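Local structure of beta-1,4-mannanase (4OOU) at residues Phe44-Tyr49 with Thr340-Ser345; Asn144-Glu149 with Lys211-Lys216; Asn275-His280 with Tyr301-Lys306. The protein hydrolyses beta-1,4-mannosidic linkages at random within mannans, galactomannans and glucomannans, cutting beta-1,4-mannan to short oligosaccharides of two to four units. All coordinates share one frame; numbering follows the deposited sequence.

Contact 1 of 3, residues Phe44-Tyr49 with Thr340-Ser345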
loop_
_atom_site.group_PDB
_atom_site.type_symbol
_atom_site.label_atom_id
_atom_site.label_comp_id
_atom_site.label_asym_id
_atom_site.label_seq_id
_atom_site.Cartn_x
_atom_site.Cartn_y
_atom_site.Cartn_z
ATOM N N PHE A 44 9.710 -3.743 0.604
ATOM C CA PHE A 44 10.988 -3.782 1.302
ATOM C C PHE A 44 10.865 -4.644 2.547
ATOM O O PHE A 44 11.677 -5.587 2.720
ATOM C CB PHE A 44 11.599 -2.406 1.588
ATOM C CG PHE A 44 12.242 -1.739 0.377
ATOM C CD1 PHE A 44 12.693 -2.475 -0.726
ATOM C CD2 PHE A 44 12.427 -0.353 0.356
ATOM C CE1 PHE A 44 13.283 -1.844 -1.826
ATOM C CE2 PHE A 44 13.031 0.275 -0.733
ATOM C CZ PHE A 44 13.453 -0.476 -1.825
ATOM N N ALA A 45 9.895 -4.378 3.423
ATOM C CA ALA A 45 9.038 -3.182 3.493
ATOM C C ALA A 45 9.678 -2.182 4.449
ATOM O O ALA A 45 9.147 -1.089 4.667
ATOM C CB ALA A 45 7.646 -3.555 4.009
ATOM N N TRP A 46 10.791 -2.592 5.062
ATOM C CA TRP A 46 11.585 -1.714 5.903
ATOM C C TRP A 46 13.016 -2.246 5.964
ATOM O O TRP A 46 13.330 -3.293 5.419
ATOM C CB TRP A 46 10.961 -1.614 7.291
ATOM C CG TRP A 46 10.817 -2.932 7.948
ATOM C CD1 TRP A 46 11.793 -3.622 8.607
ATOM C CD2 TRP A 46 9.649 -3.750 7.985
ATOM N NE1 TRP A 46 11.299 -4.812 9.070
ATOM C CE2 TRP A 46 9.982 -4.920 8.707
ATOM C CE3 TRP A 46 8.343 -3.610 7.492
ATOM C CZ2 TRP A 46 9.057 -5.957 8.940
ATOM C CZ3 TRP A 46 7.411 -4.640 7.748
ATOM C CH2 TRP A 46 7.785 -5.793 8.471
ATOM N N ARG A 47 13.894 -1.489 6.578
ATOM C CA ARG A 47 15.215 -1.987 6.935
ATOM C C ARG A 47 15.191 -2.078 8.462
ATOM O O ARG A 47 15.366 -3.142 9.042
ATOM C CB ARG A 47 16.269 -1.019 6.377
ATOM C CG ARG A 47 17.644 -1.057 7.018
ATOM C CD ARG A 47 18.312 -2.413 6.938
ATOM N NE ARG A 47 19.786 -2.415 7.086
ATOM C CZ ARG A 47 20.544 -1.582 7.830
ATOM N NH1 ARG A 47 20.054 -0.581 8.588
ATOM N NH2 ARG A 47 21.856 -1.758 7.812
ATOM N N SER A 48 14.892 -0.945 9.077
ATOM C CA SER A 48 14.534 -0.859 10.475
ATOM C C SER A 48 13.052 -0.486 10.693
ATOM O O SER A 48 12.598 0.583 10.243
ATOM C CB SER A 48 15.430 0.166 11.155
ATOM O OG SER A 48 16.776 -0.194 10.990
ATOM N N TYR A 49 12.335 -1.356 11.416
ATOM C CA TYR A 49 10.853 -1.358 11.438
ATOM C C TYR A 49 10.253 -0.143 12.068
ATOM O O TYR A 49 10.140 -0.075 13.267
ATOM C CB TYR A 49 10.354 -2.622 12.170
ATOM C CG TYR A 49 8.842 -2.791 12.326
ATOM C CD1 TYR A 49 8.012 -3.067 11.221
ATOM C CD2 TYR A 49 8.248 -2.740 13.592
ATOM C CE1 TYR A 49 6.631 -3.248 11.381
ATOM C CE2 TYR A 49 6.884 -2.945 13.751
ATOM C CZ TYR A 49 6.066 -3.184 12.657
ATOM O OH TYR A 49 4.693 -3.356 12.855
ATOM N N THR A 340 6.194 -8.733 -4.146
ATOM C CA THR A 340 6.580 -9.836 -3.271
ATOM C C THR A 340 6.773 -9.327 -1.868
ATOM O O THR A 340 6.912 -8.123 -1.657
ATOM C CB THR A 340 7.885 -10.536 -3.747
ATOM O OG1 THR A 340 8.914 -9.553 -4.006
ATOM C CG2 THR A 340 7.627 -11.337 -5.023
ATOM N N TRP A 341 6.762 -10.251 -0.922
ATOM C CA TRP A 341 7.048 -9.948 0.456
ATOM C C TRP A 341 8.215 -10.853 0.935
ATOM O O TRP A 341 8.107 -12.051 0.784
ATOM C CB TRP A 341 5.803 -10.201 1.326
ATOM C CG TRP A 341 6.059 -9.824 2.749
ATOM C CD1 TRP A 341 6.615 -10.607 3.700
ATOM C CD2 TRP A 341 5.843 -8.541 3.360
ATOM N NE1 TRP A 341 6.771 -9.901 4.869
ATOM C CE2 TRP A 341 6.294 -8.632 4.686
ATOM C CE3 TRP A 341 5.298 -7.335 2.916
ATOM C CZ2 TRP A 341 6.207 -7.567 5.579
ATOM C CZ3 TRP A 341 5.224 -6.275 3.794
ATOM C CH2 TRP A 341 5.672 -6.398 5.116
ATOM N N GLN A 342 9.331 -10.319 1.456
ATOM C CA GLN A 342 9.721 -8.883 1.371
ATOM C C GLN A 342 11.235 -8.869 1.276
ATOM O O GLN A 342 11.894 -9.877 1.599
ATOM C CB GLN A 342 9.300 -8.112 2.612
ATOM C CG GLN A 342 10.110 -8.502 3.843
ATOM C CD GLN A 342 9.627 -7.904 5.151
ATOM O OE1 GLN A 342 9.662 -8.566 6.199
ATOM N NE2 GLN A 342 9.201 -6.644 5.114
ATOM N N PHE A 343 11.803 -7.742 0.884
ATOM C CA PHE A 343 13.197 -7.750 0.441
ATOM C C PHE A 343 14.185 -7.997 1.577
ATOM O O PHE A 343 15.171 -8.725 1.408
ATOM C CB PHE A 343 13.551 -6.472 -0.306
ATOM C CG PHE A 343 14.378 -6.716 -1.523
ATOM C CD1 PHE A 343 13.885 -7.509 -2.555
ATOM C CD2 PHE A 343 15.662 -6.169 -1.645
ATOM C CE1 PHE A 343 14.651 -7.742 -3.689
ATOM C CE2 PHE A 343 16.433 -6.402 -2.773
ATOM C CZ PHE A 343 15.929 -7.198 -3.793
ATOM N N ASN A 344 13.923 -7.430 2.743
ATOM C CA ASN A 344 14.802 -7.691 3.890
ATOM C C ASN A 344 14.780 -9.155 4.419
ATOM O O ASN A 344 15.523 -9.476 5.353
ATOM C CB ASN A 344 14.461 -6.735 5.012
ATOM C CG ASN A 344 13.163 -7.075 5.666
ATOM O OD1 ASN A 344 12.805 -8.249 5.760
ATOM N ND2 ASN A 344 12.452 -6.058 6.143
ATOM N N SER A 345 13.883 -9.987 3.863
ATOM C CA SER A 345 13.920 -11.454 3.965
ATOM C C SER A 345 13.468 -11.965 5.326
ATOM O O SER A 345 13.594 -13.153 5.615
ATOM C CB SER A 345 15.315 -12.024 3.619
ATOM O OG SER A 345 15.641 -11.831 2.248
#
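The carbonyl oxygen of F44 takes a nearly straight hydrogen bond from the backbone N of N344, at 2.9 Å with an N-H...O angle of 170°, and the donor lies close to the C=O axis. CB of Q342 packs against the same oxygen at 3.5 Å. The side chain of the same N344 reaches across to the other segment. Its CG sits between backbone N and carbonyl carbon (chi1 72°), and ND2 gives a second hydrogen bond, to O of W46, at 3.0 Å. This donor stands above the carbonyl plane, while W46 O stays close to the plane of the amide. The other end of the amide is fixed by OD1, which accepts from N of G346.

ND2 of N344 also rides over one face of the W46 indole, toward its rim, and CD1 of Y49 covers the opposite face. At its far end the W46 ring meets W341, CZ3 to CH2 at 3.6 Å, with the six-membered rings tilted 70° apart; CB of A45 touches the same CH2 atom. W341 binds substrate, and the peptide following it is cis, as is the one after F44. The loops follow strands 35-43 and 337-340, the first long barrel strand and the last, paired in parallel where the TIM barrel closes; F44 packs onto strand 79-86 and helix 58-74, and F343 and N344 touch that helix.

Contact 2 of 3, residues Asn144-Glu149 with Lys211-Lys216; sequences NLFWDE and KKFPMK
F146 lays its phenyl ring against that of F213 in a face-to-face stack, with centroids 3.8 Å apart and planes inclined by 29°. Starting at CB, which sits 3.5 Å from CD1 of F213, the F146 side chain can be followed atom by atom. CG comes next, over the CD1-CE1 bond of the partner. The CD1 branch leans in hardest, but there the model is too tight to be read literally. CD2, on the other branch, stands farther back. CE1 then meets CZ of F213 at 3.5 Å, and the tip, CZ, ends 4.1 Å from CE2. The inclination thus brings the CD1-CE1 side of F146 in toward its partner and holds the CD2 side off. On its opposite face the F213 ring has CB of K212 over its centre, so both faces of the F213 ring are covered.

W147 comes in beside this pair. Its CG is anti to the carbonyl carbon (chi1 -60°), and the indole extends toward the second segment. NE1 lies at the edge of the F213 ring, 4.0 Å from CD1. Farther out, CH2 touches CD of P214 at 3.5 Å, and O of K212 lies in the indole plane at the ring edge, 3.6 Å from CZ2. No hydrogen bond crosses between the segments; aromatic and apolar contacts hold them together.

Both ranges lead into helices: D148 caps helix 149-167 through OD1 to N of K151, and P214 occupies the N-cap position of helix 215-232. In the TIM barrel the F146-F213 pair thus joins the end of helix 140-145 to the start of helix 215-232, with substrate-binding W147 alongside and Q187, another such residue, against P214.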
loop_
_atom_site.group_PDB
_atom_site.type_symbol
_atom_site.label_atom_id
_atom_site.label_comp_id
_atom_site.label_asym_id
_atom_site.label_seq_id
_atom_site.Cartn_x
_atom_site.Cartn_y
_atom_site.Cartn_z
ATOM N N ASN A 144 -5.655 6.116 19.224
ATOM C CA ASN A 144 -6.622 7.182 19.463
ATOM C C ASN A 144 -6.886 8.056 18.241
ATOM O O ASN A 144 -7.857 8.788 18.225
ATOM C CB ASN A 144 -6.213 8.059 20.658
ATOM C CG ASN A 144 -6.229 7.299 21.998
ATOM O OD1 ASN A 144 -5.350 7.521 22.836
ATOM N ND2 ASN A 144 -7.221 6.404 22.199
ATOM N N LEU A 145 -6.039 7.980 17.218
ATOM C CA LEU A 145 -6.337 8.665 15.957
ATOM C C LEU A 145 -7.633 8.131 15.318
ATOM O O LEU A 145 -8.348 8.868 14.645
ATOM C CB LEU A 145 -5.159 8.552 14.983
ATOM C CG LEU A 145 -4.114 9.679 14.948
ATOM C CD1 LEU A 145 -3.934 10.438 16.261
ATOM C CD2 LEU A 145 -2.781 9.115 14.469
ATOM N N PHE A 146 -7.922 6.853 15.534
ATOM C CA PHE A 146 -9.184 6.251 15.092
ATOM C C PHE A 146 -10.429 6.765 15.799
ATOM O O PHE A 146 -11.505 6.711 15.227
ATOM C CB PHE A 146 -9.133 4.737 15.238
ATOM C CG PHE A 146 -8.247 4.101 14.241
ATOM C CD1 PHE A 146 -6.920 3.894 14.515
ATOM C CD2 PHE A 146 -8.719 3.808 12.983
ATOM C CE1 PHE A 146 -6.083 3.341 13.566
ATOM C CE2 PHE A 146 -7.895 3.246 12.026
ATOM C CZ PHE A 146 -6.573 3.007 12.320
ATOM N N TRP A 147 -10.301 7.252 17.029
ATOM C CA TRP A 147 -11.467 7.676 17.774
ATOM C C TRP A 147 -11.643 9.209 17.913
ATOM O O TRP A 147 -12.773 9.702 17.854
ATOM C CB TRP A 147 -11.434 7.022 19.127
ATOM C CG TRP A 147 -11.444 5.524 19.106
ATOM C CD1 TRP A 147 -10.366 4.714 19.188
ATOM C CD2 TRP A 147 -12.588 4.663 19.037
ATOM N NE1 TRP A 147 -10.754 3.388 19.178
ATOM C CE2 TRP A 147 -12.116 3.333 19.096
ATOM C CE3 TRP A 147 -13.975 4.886 18.939
ATOM C CZ2 TRP A 147 -12.966 2.226 19.049
ATOM C CZ3 TRP A 147 -14.828 3.785 18.889
ATOM C CH2 TRP A 147 -14.317 2.466 18.954
ATOM N N ASP A 148 -10.540 9.950 18.052
ATOM C CA ASP A 148 -10.566 11.381 18.413
ATOM C C ASP A 148 -10.427 12.322 17.212
ATOM O O ASP A 148 -9.324 12.556 16.712
ATOM C CB ASP A 148 -9.443 11.656 19.419
ATOM C CG ASP A 148 -9.590 12.974 20.152
ATOM O OD1 ASP A 148 -9.853 14.037 19.541
ATOM O OD2 ASP A 148 -9.387 12.943 21.371
ATOM N N GLU A 149 -11.545 12.905 16.791
ATOM C CA GLU A 149 -11.559 13.794 15.641
ATOM C C GLU A 149 -10.526 14.916 15.730
ATOM O O GLU A 149 -9.964 15.295 14.710
ATOM C CB GLU A 149 -12.948 14.405 15.433
ATOM C CG GLU A 149 -14.070 13.394 15.225
ATOM C CD GLU A 149 -15.323 13.987 14.597
ATOM O OE1 GLU A 149 -15.402 15.232 14.380
ATOM O OE2 GLU A 149 -16.242 13.179 14.310
ATOM N N LYS A 211 -8.622 -6.817 18.817
ATOM C CA LYS A 211 -9.835 -6.315 18.224
ATOM C C LYS A 211 -10.114 -4.912 18.719
ATOM O O LYS A 211 -10.897 -4.732 19.635
ATOM C CB LYS A 211 -10.996 -7.280 18.516
ATOM C CG LYS A 211 -10.964 -8.531 17.625
ATOM C CD LYS A 211 -11.445 -9.814 18.316
ATOM C CE LYS A 211 -12.027 -10.804 17.308
ATOM N NZ LYS A 211 -12.779 -11.945 17.888
ATOM N N LYS A 212 -9.491 -3.923 18.071
ATOM C CA LYS A 212 -9.497 -2.522 18.547
ATOM C C LYS A 212 -10.536 -1.600 17.916
ATOM O O LYS A 212 -11.142 -0.793 18.601
ATOM C CB LYS A 212 -8.105 -1.887 18.334
ATOM C CG LYS A 212 -6.964 -2.763 18.839
ATOM C CD LYS A 212 -5.618 -2.073 18.725
ATOM C CE LYS A 212 -4.477 -3.035 19.070
ATOM N NZ LYS A 212 -4.416 -3.373 20.522
ATOM N N PHE A 213 -10.706 -1.694 16.605
ATOM C CA PHE A 213 -11.490 -0.725 15.858
ATOM C C PHE A 213 -12.681 -1.362 15.124
ATOM O O PHE A 213 -12.529 -2.365 14.426
ATOM C CB PHE A 213 -10.623 -0.052 14.798
ATOM C CG PHE A 213 -9.244 0.330 15.269
ATOM C CD1 PHE A 213 -9.072 1.332 16.205
ATOM C CD2 PHE A 213 -8.118 -0.287 14.735
ATOM C CE1 PHE A 213 -7.815 1.687 16.622
ATOM C CE2 PHE A 213 -6.854 0.077 15.157
ATOM C CZ PHE A 213 -6.702 1.061 16.105
ATOM N N PRO A 214 -13.872 -0.762 15.246
ATOM C CA PRO A 214 -14.944 -1.175 14.373
ATOM C C PRO A 214 -14.766 -0.616 12.951
ATOM O O PRO A 214 -14.221 0.500 12.749
ATOM C CB PRO A 214 -16.184 -0.577 15.040
ATOM C CG PRO A 214 -15.766 -0.241 16.428
ATOM C CD PRO A 214 -14.344 0.161 16.284
ATOM N N MET A 215 -15.231 -1.388 11.971
ATOM C CA MET A 215 -15.102 -0.977 10.591
ATOM C C MET A 215 -15.457 0.479 10.432
ATOM O O MET A 215 -14.806 1.190 9.666
ATOM C CB MET A 215 -15.998 -1.799 9.694
ATOM C CG MET A 215 -15.628 -1.692 8.233
ATOM S SD MET A 215 -14.186 -2.686 7.885
ATOM C CE MET A 215 -13.255 -1.431 7.029
ATOM N N LYS A 216 -16.480 0.937 11.146
ATOM C CA LYS A 216 -16.880 2.322 11.001
ATOM C C LYS A 216 -15.716 3.273 11.289
ATOM O O LYS A 216 -15.486 4.207 10.528
ATOM C CB LYS A 216 -18.088 2.691 11.874
ATOM C CG LYS A 216 -18.445 4.175 11.712
ATOM C CD LYS A 216 -19.811 4.584 12.240
ATOM C CE LYS A 216 -20.132 5.967 11.697
ATOM N NZ LYS A 216 -21.367 6.519 12.294
#

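Contact 3 of 3, residues Asn275-His280 with Tyr301-Lys306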
loop_
_atom_site.group_PDB
_atom_site.type_symbol
_atom_site.label_atom_id
_atom_site.label_comp_id
_atom_site.label_asym_id
_atom_site.label_seq_id
_atom_site.Cartn_x
_atom_site.Cartn_y
_atom_site.Cartn_z
ATOM N N ASN A 275 -7.916 5.209 -4.877
ATOM C CA ASN A 275 -7.863 5.273 -6.320
ATOM C C ASN A 275 -7.599 3.929 -6.957
ATOM O O ASN A 275 -7.871 3.772 -8.151
ATOM C CB ASN A 275 -6.804 6.274 -6.699
ATOM C CG ASN A 275 -7.099 7.612 -6.099
ATOM O OD1 ASN A 275 -6.395 8.107 -5.207
ATOM N ND2 ASN A 275 -8.215 8.186 -6.532
ATOM N N PHE A 276 -7.078 2.988 -6.158
ATOM C CA PHE A 276 -6.826 1.618 -6.554
ATOM C C PHE A 276 -6.956 0.653 -5.371
ATOM O O PHE A 276 -6.543 0.947 -4.249
ATOM C CB PHE A 276 -5.489 1.459 -7.313
ATOM C CG PHE A 276 -4.216 1.578 -6.485
ATOM C CD1 PHE A 276 -3.724 0.507 -5.753
ATOM C CD2 PHE A 276 -3.442 2.723 -6.540
ATOM C CE1 PHE A 276 -2.536 0.606 -5.031
ATOM C CE2 PHE A 276 -2.254 2.824 -5.827
ATOM C CZ PHE A 276 -1.805 1.758 -5.071
ATOM N N TYR A 277 -7.584 -0.492 -5.630
ATOM C CA TYR A 277 -7.723 -1.549 -4.649
ATOM C C TYR A 277 -6.421 -2.334 -4.551
ATOM O O TYR A 277 -5.504 -2.205 -5.383
ATOM C CB TYR A 277 -8.838 -2.478 -5.078
ATOM C CG TYR A 277 -10.203 -1.811 -5.203
ATOM C CD1 TYR A 277 -10.948 -1.450 -4.081
ATOM C CD2 TYR A 277 -10.779 -1.609 -6.445
ATOM C CE1 TYR A 277 -12.201 -0.861 -4.209
ATOM C CE2 TYR A 277 -12.037 -1.039 -6.574
ATOM C CZ TYR A 277 -12.736 -0.657 -5.461
ATOM O OH TYR A 277 -13.981 -0.091 -5.647
ATOM N N GLN A 278 -6.341 -3.161 -3.527
ATOM C CA GLN A 278 -5.119 -3.879 -3.241
ATOM C C GLN A 278 -5.425 -5.025 -2.321
ATOM O O GLN A 278 -5.866 -4.828 -1.182
ATOM C CB GLN A 278 -4.109 -2.962 -2.574
ATOM C CG GLN A 278 -2.662 -3.470 -2.531
ATOM C CD GLN A 278 -1.813 -2.776 -1.477
ATOM O OE1 GLN A 278 -1.061 -3.443 -0.737
ATOM N NE2 GLN A 278 -1.938 -1.443 -1.380
ATOM N N MET A 279 -5.204 -6.233 -2.818
ATOM C CA MET A 279 -5.309 -7.407 -1.974
ATOM C C MET A 279 -3.918 -7.966 -1.716
ATOM O O MET A 279 -2.993 -7.757 -2.501
ATOM C CB MET A 279 -6.197 -8.432 -2.649
ATOM C CG MET A 279 -7.618 -7.952 -2.917
ATOM S SD MET A 279 -8.462 -8.921 -4.185
ATOM C CE MET A 279 -10.053 -8.098 -4.207
ATOM N N HIS A 280 -3.757 -8.599 -0.573
ATOM C CA HIS A 280 -2.548 -9.364 -0.266
ATOM C C HIS A 280 -2.919 -10.819 -0.269
ATOM O O HIS A 280 -4.026 -11.108 0.033
ATOM C CB HIS A 280 -2.054 -9.044 1.132
ATOM C CG HIS A 280 -1.686 -7.618 1.328
ATOM N ND1 HIS A 280 -1.482 -7.077 2.573
ATOM C CD2 HIS A 280 -1.495 -6.621 0.443
ATOM C CE1 HIS A 280 -1.150 -5.808 2.446
ATOM N NE2 HIS A 280 -1.161 -5.505 1.161
ATOM N N TYR A 301 -13.235 -10.292 -9.618
ATOM C CA TYR A 301 -13.555 -9.510 -8.430
ATOM C C TYR A 301 -14.562 -8.384 -8.748
ATOM O O TYR A 301 -15.018 -7.690 -7.851
ATOM C CB TYR A 301 -12.293 -9.004 -7.735
ATOM C CG TYR A 301 -11.457 -10.113 -7.145
ATOM C CD1 TYR A 301 -11.955 -10.945 -6.175
ATOM C CD2 TYR A 301 -10.172 -10.334 -7.574
ATOM C CE1 TYR A 301 -11.208 -11.982 -5.639
ATOM C CE2 TYR A 301 -9.408 -11.360 -7.038
ATOM C CZ TYR A 301 -9.942 -12.194 -6.067
ATOM O OH TYR A 301 -9.154 -13.218 -5.539
ATOM N N ASN A 302 -14.947 -8.268 -10.018
ATOM C CA ASN A 302 -15.923 -7.270 -10.480
ATOM C C ASN A 302 -15.608 -5.925 -9.845
ATOM O O ASN A 302 -16.378 -5.393 -9.059
ATOM C CB ASN A 302 -17.369 -7.709 -10.205
ATOM C CG ASN A 302 -18.414 -6.788 -10.877
ATOM O OD1 ASN A 302 -19.593 -6.776 -10.511
ATOM N ND2 ASN A 302 -17.980 -6.011 -11.851
ATOM N N VAL A 303 -14.430 -5.409 -10.155
ATOM C CA VAL A 303 -13.928 -4.223 -9.456
ATOM C C VAL A 303 -13.149 -3.287 -10.438
ATOM O O VAL A 303 -12.216 -2.567 -10.073
ATOM C CB VAL A 303 -13.136 -4.726 -8.246
ATOM C CG1 VAL A 303 -11.646 -4.888 -8.544
ATOM C CG2 VAL A 303 -13.404 -3.867 -7.055
ATOM N N ASN A 304 -13.651 -3.265 -11.670
ATOM C CA ASN A 304 -12.961 -2.770 -12.826
ATOM C C ASN A 304 -13.017 -1.245 -12.926
ATOM O O ASN A 304 -12.332 -0.686 -13.765
ATOM C CB ASN A 304 -13.537 -3.407 -14.106
ATOM C CG ASN A 304 -13.725 -4.941 -14.015
ATOM O OD1 ASN A 304 -13.257 -5.650 -13.090
ATOM N ND2 ASN A 304 -14.413 -5.454 -14.997
ATOM N N ASP A 305 -13.842 -0.598 -12.086
ATOM C CA ASP A 305 -13.814 0.869 -11.851
ATOM C C ASP A 305 -12.403 1.390 -11.455
ATOM O O ASP A 305 -12.039 2.556 -11.746
ATOM C CB ASP A 305 -14.874 1.305 -10.773
ATOM C CG ASP A 305 -15.003 0.299 -9.600
ATOM O OD1 ASP A 305 -15.097 -0.907 -9.907
ATOM O OD2 ASP A 305 -15.005 0.683 -8.392
ATOM N N LYS A 306 -11.631 0.541 -10.765
ATOM C CA LYS A 306 -10.297 0.936 -10.257
ATOM C C LYS A 306 -9.318 -0.158 -10.560
ATOM O O LYS A 306 -9.720 -1.317 -10.641
ATOM C CB LYS A 306 -10.306 1.143 -8.741
ATOM C CG LYS A 306 -11.284 2.195 -8.220
ATOM C CD LYS A 306 -11.188 2.290 -6.704
ATOM C CE LYS A 306 -12.334 3.071 -6.094
ATOM N NZ LYS A 306 -12.277 4.504 -6.544
#
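F276 and K306 bring their backbones closest, with CA atoms 5.1 Å apart, where the loop 301-306, turned back by a bond from K306 N to V303 O, runs in beside the start of strand 277-281. From that strand Y277 projects its ring toward the loop, and K306 and V303 take opposite faces of it. The K306 side chain crosses the ring at about a right angle: CD stands 3.4 Å above the plane, offset toward the rim, and makes a CH-pi contact 27° off the ring normal. A turn at the last torsion (chi4 -65°) sets NZ, which forms a salt bridge with D260 and a hydrogen bond to O of I274. CG2 of V303 covers the other face, though the modelled spacing there is too short to trust.

The phenol tip carries the polar bond. OH of Y277 donates to OD2 of D305 at 3.0 Å, meeting the carboxylate on its syn side, 23° out of its plane. An alanine in place of Y277 would probably leave D305 without this phenolic partner and open a gap between K306 and V303.

Two residues along, M279 makes a Met-aromatic contact with Y301. SD lies 4.0 Å from the ring centroid and CE 3.9 Å, both over the same face, while OH of Y301 is tied to O of N291. The loop leading into strand 308-313 is thereby packed against 277-281, that strand's parallel neighbour in the barrel, whose H280 bonds to the probable acid/base E181.

The chemistry is thus divided. Methylene, methyl and sulfur groups cover buried aromatic faces, and the charges sit at the ends: the ammonium of K306 is matched by D260, and the carboxylate of D305, at the exposed margin, probably polarises the hydroxyl of Y277.

Overall arrangement
The three contacts lie around one TIM barrel without touching. Contact 1 spans almost the whole fold, and both others are nested within it along the chain; contact 2 closes before contact 3 opens. Centres are 27 Å apart for contacts 1 and 2 and 24 Å for the other two pairs; contacts 1 and 3, on opposite sides of the chain's centre, come within about 7 Å at their nearest atoms. Both reach the catalytic centre: the W341 side chain is about 3 Å from E312, the probable nucleophile, and from a Tris molecule probably left by the crystallisation liquor, while H280 bonds to E181, although the packed M279 side chain stays about 9 Å from E312. Contact 2 holds W147, a substrate-binding residue.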